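Local coordinates for anastral spindle 2, SAS 4 (Drosophila melanogaster, PDB 4BY2), which probably acts as a tubulin-binding molecular adaptor in centriole assembly, here as the SAS-4 TCP domain fused to a proline-rich motif of Ana2, at residues L132-F137 and T142-K147; Y116-A119 and W124-S127; T180-L185 and K190-P195; N94-Y99 and I104-I109. One frame throughout, in Å; residues are numbered along the deposited sequence.

Contact 1 of 4, residues L132-F137 and T142-K147; sequences LEILEF and TEHRRK
Leu135 and Glu143 pair across two antiparallel strands of the Sas-4 part, and their face of the sheet is the closely packed one. Leu135 CD1 lies 3.7 Å from Glu143 OE1. Phe137 reaches the same carboxylate with its ring edge. Phe137 CE2 is 3.6 Å from Glu143 CD, and the ring and carboxylate planes are 64° apart. Glu143 OE1 also accepts a nearly straight bond from Arg145 NH1, 2.9 Å away and two residues further along the same strand. This salt bridge lies in the guanidinium plane but meets the oxygen on its anti side, 29° out of the carboxylate plane. The other oxygen, Glu143 OE2, is bonded to Ser21 N in the fused Ana2 part. The buried carboxylate is therefore gripped at both oxygens, which limits its rotation. Pro18 and Pro20 of the Ana2 part also touch this face.

The segments are the two arms of a beta hairpin in the TCP domain. Glu133 with Arg145 and Leu135 with Glu143 are its hydrogen-bonded pairs, each joined by two backbone bonds.

The face of Ile134, Glu136, Thr142 and His144 is more open to solvent. Ile134 has CG1 anti to its carbonyl carbon (chi1 -66°), which sets that branch alongside the imidazole. Ile134 CG1 is 3.4 Å from His144 ND1, and Ile134 CD1 is 3.6 Å from His144 CE1. The other branch, Ile134 CG2, meets Thr142 CG2 at 3.6 Å. At the far end Leu132 CD1 sits over one face of the guanidinium of Arg146, an exposed residue with a long, weak ion pair to Glu152.

Contact 2 of 4, residues Y116-A119 and W124-S127; sequences YYYA and WHTS
This is an aromatic-rich strand pairing in the Sas-4 part, where Tyr117 packs on Trp124 across strands 113-118 and 123-128. The backbones are antiparallel. Tyr116 and His125 form the hydrogen-bonded pair, with a bond in each direction: Tyr116 N to His125 O and His125 N to Tyr116 O. Tyr117 and Trp124 form the next, non-hydrogen-bonded pair.

Their side chains carry one face. Tyr117 CB stands almost straight over the six-membered ring of Trp124, 3.6 Å from its centroid, in a CH-pi contact. Tyr117 CD1 comes down on the same indole nearer its rim, 3.4 Å from Trp124 CE2. The tyrosine ring is set obliquely, its plane 43° from that of the indole's five-membered ring. Tyr117 OH is bonded to Asn122. A serine in place of Trp124 would probably strip the platform from under Tyr117 CB and CD1 and open a gap beside that ring.

The other face carries Tyr116, Tyr118 and His125. Tyr118 lies side by side with His125, its ring edge facing the methylene; Tyr118 CE1 is 3.7 Å from His125 CB. Tyr116 CD1 sits above the centre of the Tyr118 ring. With CG anti to the backbone N (chi1 -163°), the Tyr116 ring leads away from strand 123-128. Its OH bonds to Asp103 and to Arg15 N of the fused Ana2 part. Pro14, Arg15 and Pro18 of that part also touch this face. The pairing is that of a beta hairpin in the extended antiparallel sheet of a TCP domain.

Contact 3 of 4, residues T180-L185 and K190-P195; sequences THLVQL and KILNLP
Val183 and Ile191 are joined by two backbone bonds, Val183 N to Ile191 O and Ile191 N to Val183 O. His181 and Asn193 are bonded in the same way. The intervening pair, Leu182 with Leu192, is non-hydrogen-bonded.

Polar side chains meet at the Gln184 end. Lys190 NZ bonds to Gln184 OE1 at 2.8 Å, in the carbonyl plane. The lysine chain bends at its end (chi4 -96°) to reach that oxygen. Gln184 NE2 gives its own bond to Leu185 O at 3.2 Å, on a lone pair, and a weak one to Gly188 O. The amide is thus held at both ends. With an alanine at Gln184, the Lys190 ammonium would probably lose this acceptor and its chain would be freer to turn.

Strands 181-185 and 190-193 make a beta hairpin near the C-terminal end of the modelled TCP domain, in the Sas-4 part.

At the other end His181 and Asn193 lie side by side, with ring and amide planes only 15° apart. His181 CD2 is 3.6 Å from Asn193 ND2. Their hydrogen bonds go elsewhere: His181 ND1 to Trp174 O, and Asn193 OD1 to Lys199 NZ.

Apolar contacts occupy both faces. Leu192 CD1 touches Leu182 CD1 at 3.8 Å and Thr180 CG2, also at 3.8 Å. On the other face Leu185 CD2 meets Ile191 CG1 at 3.8 Å, and Val183 CB lies 4.1 Å from Ile191 CB.

Contact 4 of 4, residues N94-Y99 and I104-I109; sequences NLRMLY and IKETNI
Leu95 with Thr107 and Met97 with Lys105 are the hydrogen-bonded pairs of an antiparallel hairpin, its strands at 170° in the Sas-4 part. Arg96 and Glu106, a non-hydrogen-bonded pair, lie side by side on one face. Glu106 OE2 sits over a face of the guanidinium, 3.8 Å from Arg96 NH1. The ion pair is long, and no N-H points at the oxygen. Arg96 CG falls between the backbone N and the carbonyl carbon (chi1 65°), and the chain bends again at chi3. This turns the guanidinium back alongside Ile104, with Arg96 NH2 3.5 Å from Ile104 CG2.

On the other face the contacts are mainly between carbon atoms. Leu95 CD1 meets Ile109 CD1 at 3.8 Å. The ring edge of Tyr99 meets the aliphatic part of Lys105: Tyr99 CE2 is 3.7 Å from Lys105 CB, and Tyr99 OH is 3.5 Å from Lys105 CD. Met97 CG lies over a face of the Tyr99 ring. Met12 of the fused Ana2 part touches Met97 on this side.

Backbone bonds and aliphatic packing therefore join these strands, while the charges of Arg96 and Glu106 probably add only a weak attraction.

In the fold
From the N terminus the chain first passes through the Ana2 part, residues of which touch contacts 4, 2 and 1. Contact 4 then closes the first of the four hairpins, contact 2 the next, then contact 1 and finally contact 3. Each spans a short turn. They follow in series, and none nests or crosses. Contacts 4 and 2 join where Tyr117 N meets Ile104 O, and Tyr116 packs on Tyr99. Contacts 2 and 1 join through strands 123-128 and 133-136. Together these three tie six successive strands of the TCP domain. Contact 3 stands apart towards the C terminus, its centre about 24 Å from that of contact 1 and about 42 Å from that of contact 4.

Contact 1 of 4, residues L132-F137 and T142-K147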
loop_
_atom_site.group_PDB
_atom_site.type_symbol
_atom_site.label_atom_id
_atom_site.label_comp_id
_atom_site.label_asym_id
_atom_site.label_seq_id
_atom_site.Cartn_x
_atom_site.Cartn_y
_atom_site.Cartn_z
ATOM N N LEU A 132 4.108 7.202 3.760
ATOM C CA LEU A 132 4.044 5.756 3.554
ATOM C C LEU A 132 2.722 5.312 2.924
ATOM O O LEU A 132 1.650 5.730 3.358
ATOM C CB LEU A 132 4.332 4.984 4.865
ATOM C CG LEU A 132 4.216 3.440 4.834
ATOM C CD1 LEU A 132 5.377 2.788 4.088
ATOM C CD2 LEU A 132 4.135 2.879 6.220
ATOM N N GLU A 133 2.821 4.470 1.886
ATOM C CA GLU A 133 1.690 3.886 1.173
ATOM C C GLU A 133 1.805 2.367 1.233
ATOM O O GLU A 133 2.835 1.806 0.852
ATOM C CB GLU A 133 1.625 4.390 -0.276
ATOM C CG GLU A 133 0.863 5.696 -0.417
ATOM C CD GLU A 133 1.183 6.511 -1.656
ATOM O OE1 GLU A 133 1.161 5.944 -2.773
ATOM O OE2 GLU A 133 1.430 7.731 -1.509
ATOM N N ILE A 134 0.765 1.712 1.757
ATOM C CA ILE A 134 0.716 0.263 1.912
ATOM C C ILE A 134 -0.390 -0.350 1.051
ATOM O O ILE A 134 -1.559 0.012 1.197
ATOM C CB ILE A 134 0.623 -0.154 3.414
ATOM C CG1 ILE A 134 1.905 0.236 4.182
ATOM C CG2 ILE A 134 0.317 -1.652 3.568
ATOM C CD1 ILE A 134 1.868 -0.002 5.705
ATOM N N LEU A 135 -0.009 -1.292 0.171
ATOM C CA LEU A 135 -0.917 -2.040 -0.695
ATOM C C LEU A 135 -1.109 -3.446 -0.136
ATOM O O LEU A 135 -0.125 -4.094 0.202
ATOM C CB LEU A 135 -0.361 -2.120 -2.117
ATOM C CG LEU A 135 -0.717 -0.970 -3.041
ATOM C CD1 LEU A 135 0.167 -0.984 -4.277
ATOM C CD2 LEU A 135 -2.189 -1.027 -3.443
ATOM N N GLU A 136 -2.361 -3.910 -0.019
ATOM C CA GLU A 136 -2.671 -5.240 0.516
ATOM C C GLU A 136 -3.467 -6.043 -0.513
ATOM O O GLU A 136 -4.633 -5.735 -0.771
ATOM C CB GLU A 136 -3.434 -5.143 1.857
ATOM C CG GLU A 136 -2.651 -4.491 2.986
ATOM C CD GLU A 136 -3.417 -3.445 3.775
ATOM O OE1 GLU A 136 -3.551 -2.301 3.281
ATOM O OE2 GLU A 136 -3.866 -3.764 4.899
ATOM N N PHE A 137 -2.824 -7.060 -1.106
ATOM C CA PHE A 137 -3.414 -7.931 -2.123
ATOM C C PHE A 137 -4.095 -9.171 -1.509
ATOM O O PHE A 137 -3.706 -9.569 -0.408
ATOM C CB PHE A 137 -2.365 -8.294 -3.192
ATOM C CG PHE A 137 -1.924 -7.100 -4.009
ATOM C CD1 PHE A 137 -2.690 -6.649 -5.080
ATOM C CD2 PHE A 137 -0.763 -6.407 -3.689
ATOM C CE1 PHE A 137 -2.295 -5.528 -5.821
ATOM C CE2 PHE A 137 -0.367 -5.289 -4.432
ATOM C CZ PHE A 137 -1.139 -4.854 -5.489
ATOM N N THR A 142 1.957 -7.679 0.426
ATOM C CA THR A 142 1.911 -6.313 0.933
ATOM C C THR A 142 3.073 -5.483 0.367
ATOM O O THR A 142 4.224 -5.902 0.454
ATOM C CB THR A 142 1.816 -6.329 2.469
ATOM O OG1 THR A 142 0.739 -7.184 2.862
ATOM C CG2 THR A 142 1.583 -4.955 3.054
ATOM N N GLU A 143 2.764 -4.316 -0.220
ATOM C CA GLU A 143 3.761 -3.430 -0.832
ATOM C C GLU A 143 3.848 -2.109 -0.071
ATOM O O GLU A 143 2.839 -1.422 0.083
ATOM C CB GLU A 143 3.459 -3.191 -2.323
ATOM C CG GLU A 143 3.076 -4.449 -3.091
ATOM C CD GLU A 143 3.069 -4.379 -4.607
ATOM O OE1 GLU A 143 2.905 -3.271 -5.169
ATOM O OE2 GLU A 143 3.194 -5.454 -5.236
ATOM N N HIS A 144 5.054 -1.771 0.423
ATOM C CA HIS A 144 5.317 -0.562 1.206
ATOM C C HIS A 144 6.124 0.428 0.385
ATOM O O HIS A 144 7.205 0.080 -0.095
ATOM C CB HIS A 144 6.073 -0.902 2.508
ATOM C CG HIS A 144 5.380 -1.898 3.384
ATOM N ND1 HIS A 144 4.834 -1.529 4.593
ATOM C CD2 HIS A 144 5.187 -3.225 3.203
ATOM C CE1 HIS A 144 4.315 -2.634 5.105
ATOM N NE2 HIS A 144 4.506 -3.680 4.304
ATOM N N ARG A 145 5.602 1.655 0.214
ATOM C CA ARG A 145 6.272 2.709 -0.551
ATOM C C ARG A 145 6.397 3.999 0.260
ATOM O O ARG A 145 5.386 4.582 0.652
ATOM C CB ARG A 145 5.578 2.944 -1.903
ATOM C CG ARG A 145 5.882 1.866 -2.933
ATOM C CD ARG A 145 4.991 1.978 -4.153
ATOM N NE ARG A 145 5.431 1.086 -5.227
ATOM C CZ ARG A 145 4.954 -0.137 -5.435
ATOM N NH1 ARG A 145 4.003 -0.630 -4.651
ATOM N NH2 ARG A 145 5.420 -0.876 -6.433
ATOM N N ARG A 146 7.644 4.421 0.532
ATOM C CA ARG A 146 7.964 5.620 1.311
ATOM C C ARG A 146 8.266 6.836 0.423
ATOM O O ARG A 146 8.417 6.688 -0.794
ATOM C CB ARG A 146 9.123 5.335 2.284
ATOM C CG ARG A 146 8.724 4.444 3.455
ATOM C CD ARG A 146 9.911 3.725 4.060
ATOM N NE ARG A 146 9.698 2.276 4.107
ATOM C CZ ARG A 146 9.276 1.611 5.179
ATOM N NH1 ARG A 146 9.024 2.255 6.313
ATOM N NH2 ARG A 146 9.110 0.296 5.129
ATOM N N LYS A 147 8.335 8.039 1.042
ATOM C CA LYS A 147 8.603 9.327 0.387
ATOM C C LYS A 147 9.957 9.388 -0.331
ATOM O O LYS A 147 10.038 9.967 -1.418
ATOM C CB LYS A 147 8.484 10.484 1.395
ATOM C CG LYS A 147 7.164 11.236 1.317
ATOM C CD LYS A 147 7.112 12.383 2.318
ATOM C CE LYS A 147 5.768 13.072 2.323
ATOM N NZ LYS A 147 5.681 14.104 3.389
#

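Contact 2 of 4, residues Y116-A119 and W124-S127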
loop_
_atom_site.group_PDB
_atom_site.type_symbol
_atom_site.label_atom_id
_atom_site.label_comp_id
_atom_site.label_asym_id
_atom_site.label_seq_id
_atom_site.Cartn_x
_atom_site.Cartn_y
_atom_site.Cartn_z
ATOM N N TYR A 116 -8.275 2.971 0.927
ATOM C CA TYR A 116 -9.044 2.771 -0.299
ATOM C C TYR A 116 -9.227 1.294 -0.600
ATOM O O TYR A 116 -8.247 0.559 -0.658
ATOM C CB TYR A 116 -8.409 3.502 -1.498
ATOM C CG TYR A 116 -9.355 3.683 -2.669
ATOM C CD1 TYR A 116 -9.583 2.651 -3.576
ATOM C CD2 TYR A 116 -10.032 4.883 -2.865
ATOM C CE1 TYR A 116 -10.467 2.803 -4.638
ATOM C CE2 TYR A 116 -10.904 5.055 -3.940
ATOM C CZ TYR A 116 -11.117 4.011 -4.825
ATOM O OH TYR A 116 -11.978 4.162 -5.887
ATOM N N TYR A 117 -10.480 0.868 -0.819
ATOM C CA TYR A 117 -10.791 -0.516 -1.152
ATOM C C TYR A 117 -11.198 -0.644 -2.618
ATOM O O TYR A 117 -12.216 -0.092 -3.023
ATOM C CB TYR A 117 -11.871 -1.090 -0.213
ATOM C CG TYR A 117 -12.234 -2.536 -0.496
ATOM C CD1 TYR A 117 -11.336 -3.566 -0.230
ATOM C CD2 TYR A 117 -13.479 -2.874 -1.017
ATOM C CE1 TYR A 117 -11.665 -4.897 -0.481
ATOM C CE2 TYR A 117 -13.824 -4.203 -1.262
ATOM C CZ TYR A 117 -12.909 -5.211 -1.003
ATOM O OH TYR A 117 -13.237 -6.522 -1.241
ATOM N N TYR A 118 -10.378 -1.351 -3.416
ATOM C CA TYR A 118 -10.644 -1.624 -4.830
ATOM C C TYR A 118 -11.485 -2.897 -4.817
ATOM O O TYR A 118 -10.956 -3.995 -4.624
ATOM C CB TYR A 118 -9.337 -1.807 -5.628
ATOM C CG TYR A 118 -8.367 -0.651 -5.509
ATOM C CD1 TYR A 118 -7.400 -0.626 -4.507
ATOM C CD2 TYR A 118 -8.401 0.411 -6.409
ATOM C CE1 TYR A 118 -6.505 0.436 -4.391
ATOM C CE2 TYR A 118 -7.501 1.473 -6.311
ATOM C CZ TYR A 118 -6.559 1.484 -5.293
ATOM O OH TYR A 118 -5.668 2.523 -5.177
ATOM N N ALA A 119 -12.814 -2.720 -4.910
ATOM C CA ALA A 119 -13.817 -3.778 -4.825
ATOM C C ALA A 119 -13.661 -4.902 -5.833
ATOM O O ALA A 119 -13.790 -6.067 -5.449
ATOM C CB ALA A 119 -15.209 -3.186 -4.912
ATOM N N TRP A 124 -6.632 -3.418 -0.860
ATOM C CA TRP A 124 -6.637 -2.289 0.062
ATOM C C TRP A 124 -5.406 -1.407 -0.166
ATOM O O TRP A 124 -4.317 -1.927 -0.412
ATOM C CB TRP A 124 -6.642 -2.797 1.509
ATOM C CG TRP A 124 -7.996 -3.180 2.022
ATOM C CD1 TRP A 124 -8.501 -4.441 2.150
ATOM C CD2 TRP A 124 -9.018 -2.288 2.479
ATOM N NE1 TRP A 124 -9.776 -4.389 2.664
ATOM C CE2 TRP A 124 -10.116 -3.078 2.885
ATOM C CE3 TRP A 124 -9.115 -0.889 2.586
ATOM C CZ2 TRP A 124 -11.303 -2.518 3.372
ATOM C CZ3 TRP A 124 -10.286 -0.336 3.080
ATOM C CH2 TRP A 124 -11.366 -1.146 3.463
ATOM N N HIS A 125 -5.573 -0.080 -0.067
ATOM C CA HIS A 125 -4.473 0.879 -0.190
ATOM C C HIS A 125 -4.548 1.899 0.950
ATOM O O HIS A 125 -5.502 2.677 1.019
ATOM C CB HIS A 125 -4.447 1.559 -1.570
ATOM C CG HIS A 125 -3.337 2.554 -1.739
ATOM N ND1 HIS A 125 -2.073 2.166 -2.139
ATOM C CD2 HIS A 125 -3.345 3.897 -1.570
ATOM C CE1 HIS A 125 -1.353 3.275 -2.194
ATOM N NE2 HIS A 125 -2.074 4.342 -1.860
ATOM N N THR A 126 -3.551 1.874 1.857
ATOM C CA THR A 126 -3.504 2.788 2.996
ATOM C C THR A 126 -2.407 3.832 2.830
ATOM O O THR A 126 -1.252 3.483 2.604
ATOM C CB THR A 126 -3.405 2.019 4.325
ATOM O OG1 THR A 126 -4.357 0.955 4.329
ATOM C CG2 THR A 126 -3.640 2.914 5.540
ATOM N N SER A 127 -2.785 5.112 2.931
ATOM C CA SER A 127 -1.873 6.251 2.868
ATOM C C SER A 127 -1.691 6.779 4.293
ATOM O O SER A 127 -2.651 6.804 5.067
ATOM C CB SER A 127 -2.435 7.352 1.974
ATOM O OG SER A 127 -2.500 6.954 0.616
#

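Contact 3 of 4, residues T180-L185 and K190-P195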
loop_
_atom_site.group_PDB
_atom_site.type_symbol
_atom_site.label_atom_id
_atom_site.label_comp_id
_atom_site.label_asym_id
_atom_site.label_seq_id
_atom_site.Cartn_x
_atom_site.Cartn_y
_atom_site.Cartn_z
ATOM N N THR A 180 18.034 -15.916 5.531
ATOM C CA THR A 180 19.023 -15.628 4.486
ATOM C C THR A 180 18.853 -14.215 3.922
ATOM O O THR A 180 17.731 -13.801 3.622
ATOM C CB THR A 180 18.991 -16.713 3.388
ATOM O OG1 THR A 180 18.865 -18.002 3.988
ATOM C CG2 THR A 180 20.227 -16.692 2.499
ATOM N N HIS A 181 19.971 -13.479 3.793
ATOM C CA HIS A 181 19.998 -12.114 3.274
ATOM C C HIS A 181 20.869 -12.010 2.015
ATOM O O HIS A 181 22.098 -12.062 2.102
ATOM C CB HIS A 181 20.420 -11.113 4.372
ATOM C CG HIS A 181 20.483 -9.679 3.931
ATOM N ND1 HIS A 181 19.392 -9.047 3.359
ATOM C CD2 HIS A 181 21.495 -8.788 4.040
ATOM C CE1 HIS A 181 19.782 -7.807 3.115
ATOM N NE2 HIS A 181 21.036 -7.602 3.515
ATOM N N LEU A 182 20.216 -11.882 0.844
ATOM C CA LEU A 182 20.884 -11.763 -0.451
ATOM C C LEU A 182 20.955 -10.306 -0.898
ATOM O O LEU A 182 19.941 -9.610 -0.895
ATOM C CB LEU A 182 20.189 -12.645 -1.513
ATOM C CG LEU A 182 20.651 -12.522 -2.981
ATOM C CD1 LEU A 182 22.093 -12.994 -3.172
ATOM C CD2 LEU A 182 19.732 -13.293 -3.902
ATOM N N VAL A 183 22.160 -9.849 -1.273
ATOM C CA VAL A 183 22.412 -8.486 -1.737
ATOM C C VAL A 183 22.950 -8.527 -3.168
ATOM O O VAL A 183 24.085 -8.947 -3.390
ATOM C CB VAL A 183 23.345 -7.671 -0.793
ATOM C CG1 VAL A 183 23.430 -6.211 -1.225
ATOM C CG2 VAL A 183 22.906 -7.770 0.664
ATOM N N GLN A 184 22.123 -8.101 -4.133
ATOM C CA GLN A 184 22.494 -8.016 -5.545
ATOM C C GLN A 184 23.087 -6.624 -5.762
ATOM O O GLN A 184 22.543 -5.648 -5.249
ATOM C CB GLN A 184 21.260 -8.253 -6.444
ATOM C CG GLN A 184 21.500 -8.117 -7.955
ATOM C CD GLN A 184 22.399 -9.188 -8.521
ATOM O OE1 GLN A 184 22.007 -10.349 -8.672
ATOM N NE2 GLN A 184 23.618 -8.812 -8.877
ATOM N N LEU A 185 24.219 -6.540 -6.476
ATOM C CA LEU A 185 24.912 -5.279 -6.751
ATOM C C LEU A 185 24.639 -4.828 -8.195
ATOM O O LEU A 185 24.199 -5.638 -9.016
ATOM C CB LEU A 185 26.437 -5.423 -6.501
ATOM C CG LEU A 185 27.003 -5.563 -5.055
ATOM C CD1 LEU A 185 26.712 -4.363 -4.186
ATOM C CD2 LEU A 185 26.598 -6.856 -4.374
ATOM N N LYS A 190 27.271 -10.321 -6.142
ATOM C CA LYS A 190 26.276 -10.768 -5.159
ATOM C C LYS A 190 26.917 -11.026 -3.792
ATOM O O LYS A 190 28.029 -11.551 -3.721
ATOM C CB LYS A 190 25.552 -12.045 -5.635
ATOM C CG LYS A 190 24.688 -11.893 -6.886
ATOM C CD LYS A 190 24.269 -13.259 -7.421
ATOM C CE LYS A 190 23.864 -13.228 -8.875
ATOM N NZ LYS A 190 22.394 -13.096 -9.043
ATOM N N ILE A 191 26.202 -10.658 -2.709
ATOM C CA ILE A 191 26.626 -10.872 -1.320
ATOM C C ILE A 191 25.533 -11.698 -0.638
ATOM O O ILE A 191 24.432 -11.195 -0.420
ATOM C CB ILE A 191 26.942 -9.544 -0.557
ATOM C CG1 ILE A 191 27.953 -8.626 -1.318
ATOM C CG2 ILE A 191 27.394 -9.808 0.891
ATOM C CD1 ILE A 191 29.407 -9.176 -1.610
ATOM N N LEU A 192 25.825 -12.968 -0.335
ATOM C CA LEU A 192 24.860 -13.865 0.294
ATOM C C LEU A 192 25.204 -14.134 1.764
ATOM O O LEU A 192 26.188 -14.815 2.063
ATOM C CB LEU A 192 24.725 -15.166 -0.523
ATOM C CG LEU A 192 23.649 -16.170 -0.104
ATOM C CD1 LEU A 192 22.263 -15.696 -0.498
ATOM C CD2 LEU A 192 23.905 -17.518 -0.739
ATOM N N ASN A 193 24.387 -13.578 2.677
ATOM C CA ASN A 193 24.545 -13.734 4.123
ATOM C C ASN A 193 23.626 -14.852 4.626
ATOM O O ASN A 193 22.428 -14.639 4.827
ATOM C CB ASN A 193 24.282 -12.409 4.855
ATOM C CG ASN A 193 25.214 -11.287 4.461
ATOM O OD1 ASN A 193 26.388 -11.256 4.843
ATOM N ND2 ASN A 193 24.699 -10.324 3.708
ATOM N N LEU A 194 24.193 -16.058 4.786
ATOM C CA LEU A 194 23.497 -17.262 5.246
ATOM C C LEU A 194 23.073 -17.135 6.727
ATOM O O LEU A 194 23.719 -16.385 7.468
ATOM C CB LEU A 194 24.399 -18.508 5.055
ATOM C CG LEU A 194 24.529 -19.160 3.656
ATOM C CD1 LEU A 194 23.183 -19.595 3.084
ATOM C CD2 LEU A 194 25.349 -18.314 2.685
ATOM N N PRO A 195 22.010 -17.849 7.192
ATOM C CA PRO A 195 21.609 -17.719 8.608
ATOM C C PRO A 195 22.597 -18.330 9.614
ATOM O O PRO A 195 22.642 -17.885 10.764
ATOM C CB PRO A 195 20.242 -18.405 8.650
ATOM C CG PRO A 195 20.285 -19.398 7.549
ATOM C CD PRO A 195 21.115 -18.776 6.464
#

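Contact 4 of 4, residues N94-Y99 and I104-I109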
loop_
_atom_site.group_PDB
_atom_site.type_symbol
_atom_site.label_atom_id
_atom_site.label_comp_id
_atom_site.label_asym_id
_atom_site.label_seq_id
_atom_site.Cartn_x
_atom_site.Cartn_y
_atom_site.Cartn_z
ATOM N N ASN A 94 -14.013 11.529 10.665
ATOM C CA ASN A 94 -14.107 10.255 9.953
ATOM C C ASN A 94 -15.089 10.345 8.772
ATOM O O ASN A 94 -16.286 10.580 8.962
ATOM C CB ASN A 94 -14.460 9.116 10.910
ATOM C CG ASN A 94 -13.337 8.752 11.858
ATOM O OD1 ASN A 94 -12.810 9.589 12.603
ATOM N ND2 ASN A 94 -12.958 7.484 11.863
ATOM N N LEU A 95 -14.559 10.187 7.551
ATOM C CA LEU A 95 -15.323 10.261 6.303
ATOM C C LEU A 95 -15.226 8.949 5.530
ATOM O O LEU A 95 -14.199 8.274 5.614
ATOM C CB LEU A 95 -14.786 11.401 5.414
ATOM C CG LEU A 95 -14.820 12.817 5.987
ATOM C CD1 LEU A 95 -13.457 13.223 6.518
ATOM C CD2 LEU A 95 -15.249 13.811 4.935
ATOM N N ARG A 96 -16.283 8.588 4.772
ATOM C CA ARG A 96 -16.269 7.396 3.920
ATOM C C ARG A 96 -17.127 7.590 2.661
ATOM O O ARG A 96 -18.318 7.898 2.748
ATOM C CB ARG A 96 -16.583 6.079 4.667
ATOM C CG ARG A 96 -17.978 5.914 5.262
ATOM C CD ARG A 96 -18.136 4.548 5.914
ATOM N NE ARG A 96 -18.012 3.451 4.949
ATOM C CZ ARG A 96 -17.770 2.184 5.274
ATOM N NH1 ARG A 96 -17.615 1.833 6.545
ATOM N NH2 ARG A 96 -17.675 1.258 4.329
ATOM N N MET A 97 -16.482 7.468 1.487
ATOM C CA MET A 97 -17.117 7.612 0.180
ATOM C C MET A 97 -17.409 6.227 -0.384
ATOM O O MET A 97 -16.481 5.473 -0.677
ATOM C CB MET A 97 -16.227 8.435 -0.773
ATOM C CG MET A 97 -16.843 8.677 -2.151
ATOM S SD MET A 97 -18.064 10.015 -2.227
ATOM C CE MET A 97 -16.990 11.425 -2.374
ATOM N N LEU A 98 -18.701 5.888 -0.503
ATOM C CA LEU A 98 -19.170 4.616 -1.053
ATOM C C LEU A 98 -19.485 4.843 -2.536
ATOM O O LEU A 98 -20.569 5.329 -2.875
ATOM C CB LEU A 98 -20.407 4.098 -0.288
ATOM C CG LEU A 98 -20.172 3.601 1.139
ATOM C CD1 LEU A 98 -20.613 4.639 2.168
ATOM C CD2 LEU A 98 -20.910 2.298 1.385
ATOM N N TYR A 99 -18.508 4.546 -3.412
ATOM C CA TYR A 99 -18.621 4.731 -4.862
ATOM C C TYR A 99 -19.630 3.777 -5.510
ATOM O O TYR A 99 -19.968 2.743 -4.930
ATOM C CB TYR A 99 -17.247 4.595 -5.546
ATOM C CG TYR A 99 -16.234 5.650 -5.161
ATOM C CD1 TYR A 99 -16.159 6.856 -5.850
ATOM C CD2 TYR A 99 -15.304 5.416 -4.153
ATOM C CE1 TYR A 99 -15.210 7.823 -5.516
ATOM C CE2 TYR A 99 -14.349 6.373 -3.811
ATOM C CZ TYR A 99 -14.305 7.576 -4.496
ATOM O OH TYR A 99 -13.372 8.525 -4.155
ATOM N N ILE A 104 -14.593 1.816 -1.778
ATOM C CA ILE A 104 -14.714 2.574 -0.524
ATOM C C ILE A 104 -13.461 3.428 -0.285
ATOM O O ILE A 104 -12.349 2.924 -0.415
ATOM C CB ILE A 104 -15.017 1.649 0.701
ATOM C CG1 ILE A 104 -16.147 0.629 0.412
ATOM C CG2 ILE A 104 -15.326 2.474 1.963
ATOM C CD1 ILE A 104 -16.177 -0.626 1.339
ATOM N N LYS A 105 -13.649 4.704 0.091
ATOM C CA LYS A 105 -12.561 5.624 0.426
ATOM C C LYS A 105 -12.771 6.182 1.847
ATOM O O LYS A 105 -13.615 7.060 2.046
ATOM C CB LYS A 105 -12.435 6.745 -0.620
ATOM C CG LYS A 105 -11.193 7.614 -0.446
ATOM C CD LYS A 105 -11.044 8.612 -1.581
ATOM C CE LYS A 105 -10.066 9.714 -1.258
ATOM N NZ LYS A 105 -10.647 10.715 -0.322
ATOM N N GLU A 106 -12.014 5.650 2.830
ATOM C CA GLU A 106 -12.073 6.055 4.242
ATOM C C GLU A 106 -11.025 7.120 4.567
ATOM O O GLU A 106 -9.842 6.906 4.319
ATOM C CB GLU A 106 -11.899 4.840 5.171
ATOM C CG GLU A 106 -13.147 3.982 5.319
ATOM C CD GLU A 106 -12.992 2.687 6.099
ATOM O OE1 GLU A 106 -11.998 2.546 6.850
ATOM O OE2 GLU A 106 -13.882 1.815 5.972
ATOM N N THR A 107 -11.462 8.267 5.116
ATOM C CA THR A 107 -10.585 9.378 5.504
ATOM C C THR A 107 -10.683 9.596 7.014
ATOM O O THR A 107 -11.701 10.088 7.503
ATOM C CB THR A 107 -10.876 10.646 4.674
ATOM O OG1 THR A 107 -10.880 10.318 3.285
ATOM C CG2 THR A 107 -9.868 11.765 4.932
ATOM N N ASN A 108 -9.628 9.194 7.747
ATOM C CA ASN A 108 -9.521 9.325 9.200
ATOM C C ASN A 108 -8.563 10.481 9.498
ATOM O O ASN A 108 -7.352 10.335 9.323
ATOM C CB ASN A 108 -9.011 8.019 9.826
ATOM C CG ASN A 108 -9.696 6.769 9.328
ATOM O OD1 ASN A 108 -9.371 6.232 8.259
ATOM N ND2 ASN A 108 -10.637 6.260 10.108
ATOM N N ILE A 109 -9.109 11.646 9.891
ATOM C CA ILE A 109 -8.329 12.854 10.191
ATOM C C ILE A 109 -7.582 12.700 11.528
ATOM O O ILE A 109 -6.474 13.224 11.669
ATOM C CB ILE A 109 -9.207 14.144 10.093
ATOM C CG1 ILE A 109 -9.722 14.341 8.645
ATOM C CG2 ILE A 109 -8.456 15.405 10.576
ATOM C CD1 ILE A 109 -10.929 15.256 8.487
#